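Local coordinates for protein Mos1 transposase (Drosophila mauritiana, PDB 2F7T) that mediates cut-and-paste transposition of the Mos1 transposon, its RNase H-like catalytic domain holding a magnesium ion at a DDD motif, at residues A[38-43]-A[168-173]; A[85-90]-A[191-196]. All coordinates share one frame; numbering follows the deposited sequence.

Interaction 1: residues A[38-43]-A[168-173]; sequences DEKWIF and HLFASM. With MG (magnesium ion), chain B.
Asp38 and Lys40 of strand 38-43 close round the ring of Phe170 on helix 168-173. This is the RNase H-like fold of the catalytic domain, where a helix packs on the sheet beside the DDD metal site. Strand and helix segments run nearly parallel. Lys40 can be followed outward. Its CB lies over one face of the Phe170 ring, 3.8 Å from the centroid and 16° off the normal, a CH-pi contact. With CG anti to the backbone N (chi1 162°), the chain runs back along the ring toward the helix. Lys40 CD lies 3.7 Å from CD1 of Phe170 and also meets the methyl CE of Met173. CE touches the same methyl, and the chain bends there before NZ. The methyl also meets CD1 of Ile42, so it is packed by two strand residues. Asp38 reaches the same ring obliquely through CB, 3.5 Å from CE2 of Phe170. Its carboxylate is turned 32° from the ring plane. Asp131 joins Asp38 at the magnesium, and four waters complete the shell. Asp166, likely a ligand of a second metal, lies close to OD2 of Asp38. Glu39 is also tied to this site: its OE2 accepts a bond from a magnesium-bound water, while its OE1 bonds His136. The magnesium is held by Asp38 through OD1, at 2.2 Å.

Interaction 2: residues A[85-90]-A[191-196]; sequences IYYELL and WLDEWF
The Tyr87 ring has CE2 of Phe196 over one face, 3.7 Å above the plane and displaced toward the rim. At its edge, in the ring plane, lies OD2 of Asp193. CD2 of Leu192 approaches the ring obliquely, 4.2 Å from CE2 of Tyr87. The Tyr87 and Phe196 rings meet at 57°, with centroids 5.3 Å apart. Tyr87 OH donates a hydrogen bond of 2.6 Å to OD2 of Asp193. The hydroxyl comes in from above the carboxylate, 41° out of its plane. The other oxygen, OD1, forms a salt bridge with Lys189 one turn earlier, which probably helps to fix the rotation of the carboxylate. Tyr87 holds CG between its backbone N and carbonyl carbon (chi1 79°), and from there the ring extends across to the helix with its hydroxyl at Asp193. A phenylalanine here would probably leave OD2 of Asp193 without its hydroxyl partner, and the carboxylate freer to turn. Beside the tyrosine, CD2 of Leu89 meets CD2 of Leu192 at 4.2 Å and extends the apolar contact along the strand. This is sheet-to-helix packing in the RNase H-like domain. Strand 83-89 is the outermost strand on its side of the sheet within the chain. The helix segment 191-196 runs roughly antiparallel to the strand segment 85-89, while Tyr87 and Phe196 also touch Val77 on the adjoining strand 72-80. From the same helix segment, Trp191 and Trp195 turn to helix 164-178.

From the N terminus, the chain passes helix 8-27 and lays down strand 34-43, the central strand of the sheet and the first half of interaction 1. It then passes through strand 72-80 to strand 83-89, the first half of interaction 2. The long path through the remaining strands and several helices returns at helix 164-178, where interaction 1 closes its loop. Helix 185-198 follows and closes interaction 2. The segments alternate, so the two loops cross. Together they lay two consecutive helices on one sheet, one against its middle strand and the other against an outer strand. The helices meet directly: Trp195 CZ2 packs on Ser172 OG at 3.5 Å, and Trp191 on Met173.

Interaction 1: residues A[38-43]-A[168-173]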
# COMPACT_ATOMS: atom_id res chain seq x y z
N ASP A 38 -3.74 -15.39 -6.23
CA ASP A 38 -4.04 -14.77 -4.93
C ASP A 38 -5.43 -14.18 -4.99
O ASP A 38 -6.04 -14.05 -6.09
CB ASP A 38 -3.10 -13.60 -4.69
CG ASP A 38 -2.98 -13.23 -3.19
OD1 ASP A 38 -3.42 -14.04 -2.31
OD2 ASP A 38 -2.46 -12.16 -2.81
N GLU A 39 -5.94 -13.79 -3.82
CA GLU A 39 -7.29 -13.21 -3.64
C GLU A 39 -7.12 -11.74 -3.33
O GLU A 39 -6.17 -11.36 -2.61
CB GLU A 39 -7.98 -13.83 -2.42
CG GLU A 39 -8.43 -15.27 -2.59
CD GLU A 39 -7.35 -16.30 -2.21
OE1 GLU A 39 -7.64 -17.55 -2.16
OE2 GLU A 39 -6.18 -15.87 -1.91
N LYS A 40 -8.04 -10.91 -3.81
CA LYS A 40 -8.10 -9.48 -3.44
C LYS A 40 -9.57 -8.99 -3.43
O LYS A 40 -10.36 -9.27 -4.34
CB LYS A 40 -7.25 -8.65 -4.42
CG LYS A 40 -7.53 -7.15 -4.47
CD LYS A 40 -6.81 -6.56 -5.65
CE LYS A 40 -6.63 -5.05 -5.58
NZ LYS A 40 -6.27 -4.61 -4.18
N TRP A 41 -9.93 -8.31 -2.35
CA TRP A 41 -11.21 -7.61 -2.20
C TRP A 41 -11.31 -6.44 -3.17
O TRP A 41 -10.39 -5.60 -3.24
CB TRP A 41 -11.37 -6.98 -0.79
CG TRP A 41 -11.67 -7.97 0.27
CD1 TRP A 41 -10.87 -8.24 1.36
CD2 TRP A 41 -12.84 -8.80 0.40
NE1 TRP A 41 -11.48 -9.20 2.15
CE2 TRP A 41 -12.68 -9.57 1.59
CE3 TRP A 41 -14.01 -8.99 -0.37
CZ2 TRP A 41 -13.65 -10.51 2.04
CZ3 TRP A 41 -14.98 -9.96 0.06
CH2 TRP A 41 -14.78 -10.69 1.26
N ILE A 42 -12.43 -6.38 -3.88
CA ILE A 42 -12.78 -5.20 -4.64
C ILE A 42 -14.11 -4.65 -4.12
O ILE A 42 -15.05 -5.39 -3.95
CB ILE A 42 -12.84 -5.46 -6.15
CG1 ILE A 42 -11.53 -6.09 -6.64
CG2 ILE A 42 -13.10 -4.13 -6.91
CD1 ILE A 42 -11.70 -6.83 -7.93
N PHE A 43 -14.14 -3.34 -3.88
CA PHE A 43 -15.27 -2.64 -3.28
C PHE A 43 -16.11 -1.89 -4.31
O PHE A 43 -15.61 -1.19 -5.18
CB PHE A 43 -14.76 -1.63 -2.24
CG PHE A 43 -14.03 -2.28 -1.10
CD1 PHE A 43 -12.64 -2.56 -1.20
CD2 PHE A 43 -14.71 -2.67 0.06
CE1 PHE A 43 -11.94 -3.19 -0.16
CE2 PHE A 43 -14.04 -3.29 1.11
CZ PHE A 43 -12.65 -3.55 1.01
N HIS A 168 3.24 -7.50 -8.43
CA HIS A 168 3.14 -7.14 -9.82
C HIS A 168 1.71 -6.97 -10.25
O HIS A 168 1.33 -5.85 -10.57
CB HIS A 168 3.84 -8.16 -10.71
CG HIS A 168 3.85 -7.80 -12.17
ND1 HIS A 168 4.77 -6.95 -12.72
CD2 HIS A 168 3.12 -8.28 -13.22
CE1 HIS A 168 4.58 -6.87 -14.03
NE2 HIS A 168 3.57 -7.65 -14.36
N LEU A 169 0.91 -8.05 -10.27
CA LEU A 169 -0.44 -7.92 -10.73
C LEU A 169 -1.34 -6.93 -9.99
O LEU A 169 -1.98 -6.07 -10.58
CB LEU A 169 -1.11 -9.30 -10.79
CG LEU A 169 -2.47 -9.39 -11.50
CD1 LEU A 169 -2.14 -9.26 -12.98
CD2 LEU A 169 -3.19 -10.78 -11.30
N PHE A 170 -1.51 -7.14 -8.69
CA PHE A 170 -2.45 -6.34 -7.86
C PHE A 170 -1.85 -4.95 -7.59
O PHE A 170 -2.56 -4.02 -7.29
CB PHE A 170 -2.71 -6.98 -6.52
CG PHE A 170 -3.48 -8.24 -6.57
CD1 PHE A 170 -4.35 -8.53 -7.62
CD2 PHE A 170 -3.37 -9.15 -5.54
CE1 PHE A 170 -5.08 -9.68 -7.64
CE2 PHE A 170 -4.11 -10.31 -5.55
CZ PHE A 170 -4.99 -10.57 -6.63
N ALA A 171 -0.53 -4.81 -7.68
CA ALA A 171 0.09 -3.49 -7.54
C ALA A 171 -0.28 -2.68 -8.76
O ALA A 171 -0.72 -1.56 -8.67
CB ALA A 171 1.61 -3.58 -7.40
N SER A 172 -0.07 -3.23 -9.93
CA SER A 172 -0.56 -2.56 -11.10
C SER A 172 -2.10 -2.31 -11.13
O SER A 172 -2.53 -1.20 -11.50
CB SER A 172 -0.16 -3.35 -12.32
OG SER A 172 -0.67 -2.61 -13.38
N MET A 173 -2.90 -3.32 -10.77
CA MET A 173 -4.35 -3.19 -10.74
C MET A 173 -4.86 -2.13 -9.76
O MET A 173 -5.83 -1.45 -10.05
CB MET A 173 -4.93 -4.53 -10.32
CG MET A 173 -6.40 -4.74 -10.66
SD MET A 173 -7.04 -6.33 -10.13
CE MET A 173 -7.85 -5.92 -8.70
MG MG B . -3.26 -14.00 -0.12
O HOH W 1 -2.29 -12.18 -0.40
O HOH W 2 -4.96 -12.97 -0.32
O HOH W 3 -4.43 -15.64 0.30
O HOH W 4 -3.36 -13.75 2.08

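Interaction 2: residues A[85-90]-A[191-196]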
# COMPACT_ATOMS: atom_id res chain seq x y z
N ILE A 85 -5.21 -17.14 -16.44
CA ILE A 85 -5.66 -18.48 -16.85
C ILE A 85 -7.12 -18.63 -16.47
O ILE A 85 -7.96 -19.08 -17.26
CB ILE A 85 -4.77 -19.58 -16.15
CG1 ILE A 85 -3.34 -19.41 -16.64
CG2 ILE A 85 -5.29 -20.96 -16.41
CD1 ILE A 85 -2.31 -20.04 -15.78
N TYR A 86 -7.42 -18.21 -15.25
CA TYR A 86 -8.75 -18.41 -14.66
C TYR A 86 -8.96 -17.41 -13.55
O TYR A 86 -8.04 -17.15 -12.82
CB TYR A 86 -8.88 -19.84 -14.12
CG TYR A 86 -10.24 -20.14 -13.48
CD1 TYR A 86 -11.40 -20.22 -14.27
CD2 TYR A 86 -10.34 -20.39 -12.14
CE1 TYR A 86 -12.64 -20.50 -13.70
CE2 TYR A 86 -11.53 -20.67 -11.56
CZ TYR A 86 -12.67 -20.73 -12.35
OH TYR A 86 -13.88 -21.02 -11.74
N TYR A 87 -10.16 -16.88 -13.38
CA TYR A 87 -10.46 -16.13 -12.14
C TYR A 87 -11.93 -16.22 -11.77
O TYR A 87 -12.76 -16.57 -12.59
CB TYR A 87 -10.04 -14.66 -12.29
CG TYR A 87 -11.01 -13.79 -13.08
CD1 TYR A 87 -10.86 -13.60 -14.45
CD2 TYR A 87 -12.06 -13.12 -12.43
CE1 TYR A 87 -11.76 -12.78 -15.16
CE2 TYR A 87 -12.95 -12.33 -13.12
CZ TYR A 87 -12.79 -12.14 -14.48
OH TYR A 87 -13.73 -11.39 -15.16
N GLU A 88 -12.25 -15.84 -10.54
CA GLU A 88 -13.62 -15.93 -10.05
C GLU A 88 -13.81 -14.65 -9.29
O GLU A 88 -12.89 -14.23 -8.60
CB GLU A 88 -13.81 -17.14 -9.13
CG GLU A 88 -13.99 -18.43 -9.91
CD GLU A 88 -14.35 -19.60 -9.02
OE1 GLU A 88 -14.75 -19.37 -7.86
OE2 GLU A 88 -14.19 -20.77 -9.45
N LEU A 89 -14.94 -13.97 -9.49
CA LEU A 89 -15.31 -12.89 -8.62
C LEU A 89 -16.40 -13.39 -7.69
O LEU A 89 -17.44 -13.80 -8.14
CB LEU A 89 -15.77 -11.70 -9.47
CG LEU A 89 -15.94 -10.37 -8.74
CD1 LEU A 89 -14.64 -9.89 -8.09
CD2 LEU A 89 -16.45 -9.41 -9.83
N LEU A 90 -16.15 -13.49 -6.41
CA LEU A 90 -17.17 -14.08 -5.55
C LEU A 90 -18.27 -13.04 -5.24
O LEU A 90 -17.98 -11.85 -5.18
CB LEU A 90 -16.59 -14.58 -4.26
CG LEU A 90 -15.97 -15.98 -4.16
CD1 LEU A 90 -15.34 -16.43 -5.42
CD2 LEU A 90 -14.98 -15.95 -2.98
N TRP A 191 -15.03 -4.44 -15.95
CA TRP A 191 -13.72 -3.77 -15.83
C TRP A 191 -12.52 -4.78 -15.80
O TRP A 191 -11.51 -4.64 -16.49
CB TRP A 191 -13.74 -2.98 -14.57
CG TRP A 191 -12.54 -2.14 -14.48
CD1 TRP A 191 -12.35 -0.91 -15.07
CD2 TRP A 191 -11.31 -2.47 -13.84
NE1 TRP A 191 -11.08 -0.46 -14.79
CE2 TRP A 191 -10.42 -1.39 -14.04
CE3 TRP A 191 -10.87 -3.56 -13.09
CZ2 TRP A 191 -9.13 -1.37 -13.49
CZ3 TRP A 191 -9.59 -3.55 -12.58
CH2 TRP A 191 -8.74 -2.46 -12.76
N LEU A 192 -12.70 -5.84 -15.02
CA LEU A 192 -11.68 -6.88 -14.88
C LEU A 192 -11.33 -7.53 -16.22
O LEU A 192 -10.15 -7.61 -16.56
CB LEU A 192 -12.15 -7.92 -13.87
CG LEU A 192 -11.60 -8.18 -12.47
CD1 LEU A 192 -10.60 -7.19 -11.87
CD2 LEU A 192 -12.77 -8.43 -11.62
N ASP A 193 -12.34 -7.92 -17.01
CA ASP A 193 -12.10 -8.50 -18.34
C ASP A 193 -11.33 -7.62 -19.24
O ASP A 193 -10.39 -8.08 -19.89
CB ASP A 193 -13.36 -8.96 -19.06
CG ASP A 193 -14.02 -10.07 -18.32
OD1 ASP A 193 -15.28 -10.07 -18.18
OD2 ASP A 193 -13.32 -10.94 -17.73
N GLU A 194 -11.68 -6.36 -19.27
CA GLU A 194 -10.97 -5.43 -20.16
C GLU A 194 -9.54 -5.20 -19.68
O GLU A 194 -8.61 -5.19 -20.49
CB GLU A 194 -11.68 -4.08 -20.19
CG GLU A 194 -13.18 -4.22 -20.01
CD GLU A 194 -13.96 -3.42 -21.04
OE1 GLU A 194 -14.02 -2.17 -20.88
OE2 GLU A 194 -14.50 -4.06 -22.00
N TRP A 195 -9.42 -4.98 -18.36
CA TRP A 195 -8.14 -4.72 -17.77
C TRP A 195 -7.19 -5.87 -18.03
O TRP A 195 -6.15 -5.67 -18.56
CB TRP A 195 -8.27 -4.38 -16.29
CG TRP A 195 -7.01 -3.83 -15.75
CD1 TRP A 195 -6.58 -2.52 -15.81
CD2 TRP A 195 -5.96 -4.56 -15.09
NE1 TRP A 195 -5.34 -2.40 -15.23
CE2 TRP A 195 -4.93 -3.63 -14.77
CE3 TRP A 195 -5.76 -5.93 -14.76
CZ2 TRP A 195 -3.74 -4.03 -14.13
CZ3 TRP A 195 -4.59 -6.31 -14.10
CH2 TRP A 195 -3.60 -5.37 -13.79
N PHE A 196 -7.54 -7.10 -17.69
CA PHE A 196 -6.64 -8.23 -17.99
C PHE A 196 -6.29 -8.32 -19.49
O PHE A 196 -5.19 -8.74 -19.86
CB PHE A 196 -7.30 -9.55 -17.57
CG PHE A 196 -7.46 -9.74 -16.06
CD1 PHE A 196 -6.43 -9.44 -15.20
CD2 PHE A 196 -8.63 -10.26 -15.54
CE1 PHE A 196 -6.53 -9.66 -13.85
CE2 PHE A 196 -8.78 -10.48 -14.17
CZ PHE A 196 -7.73 -10.20 -13.29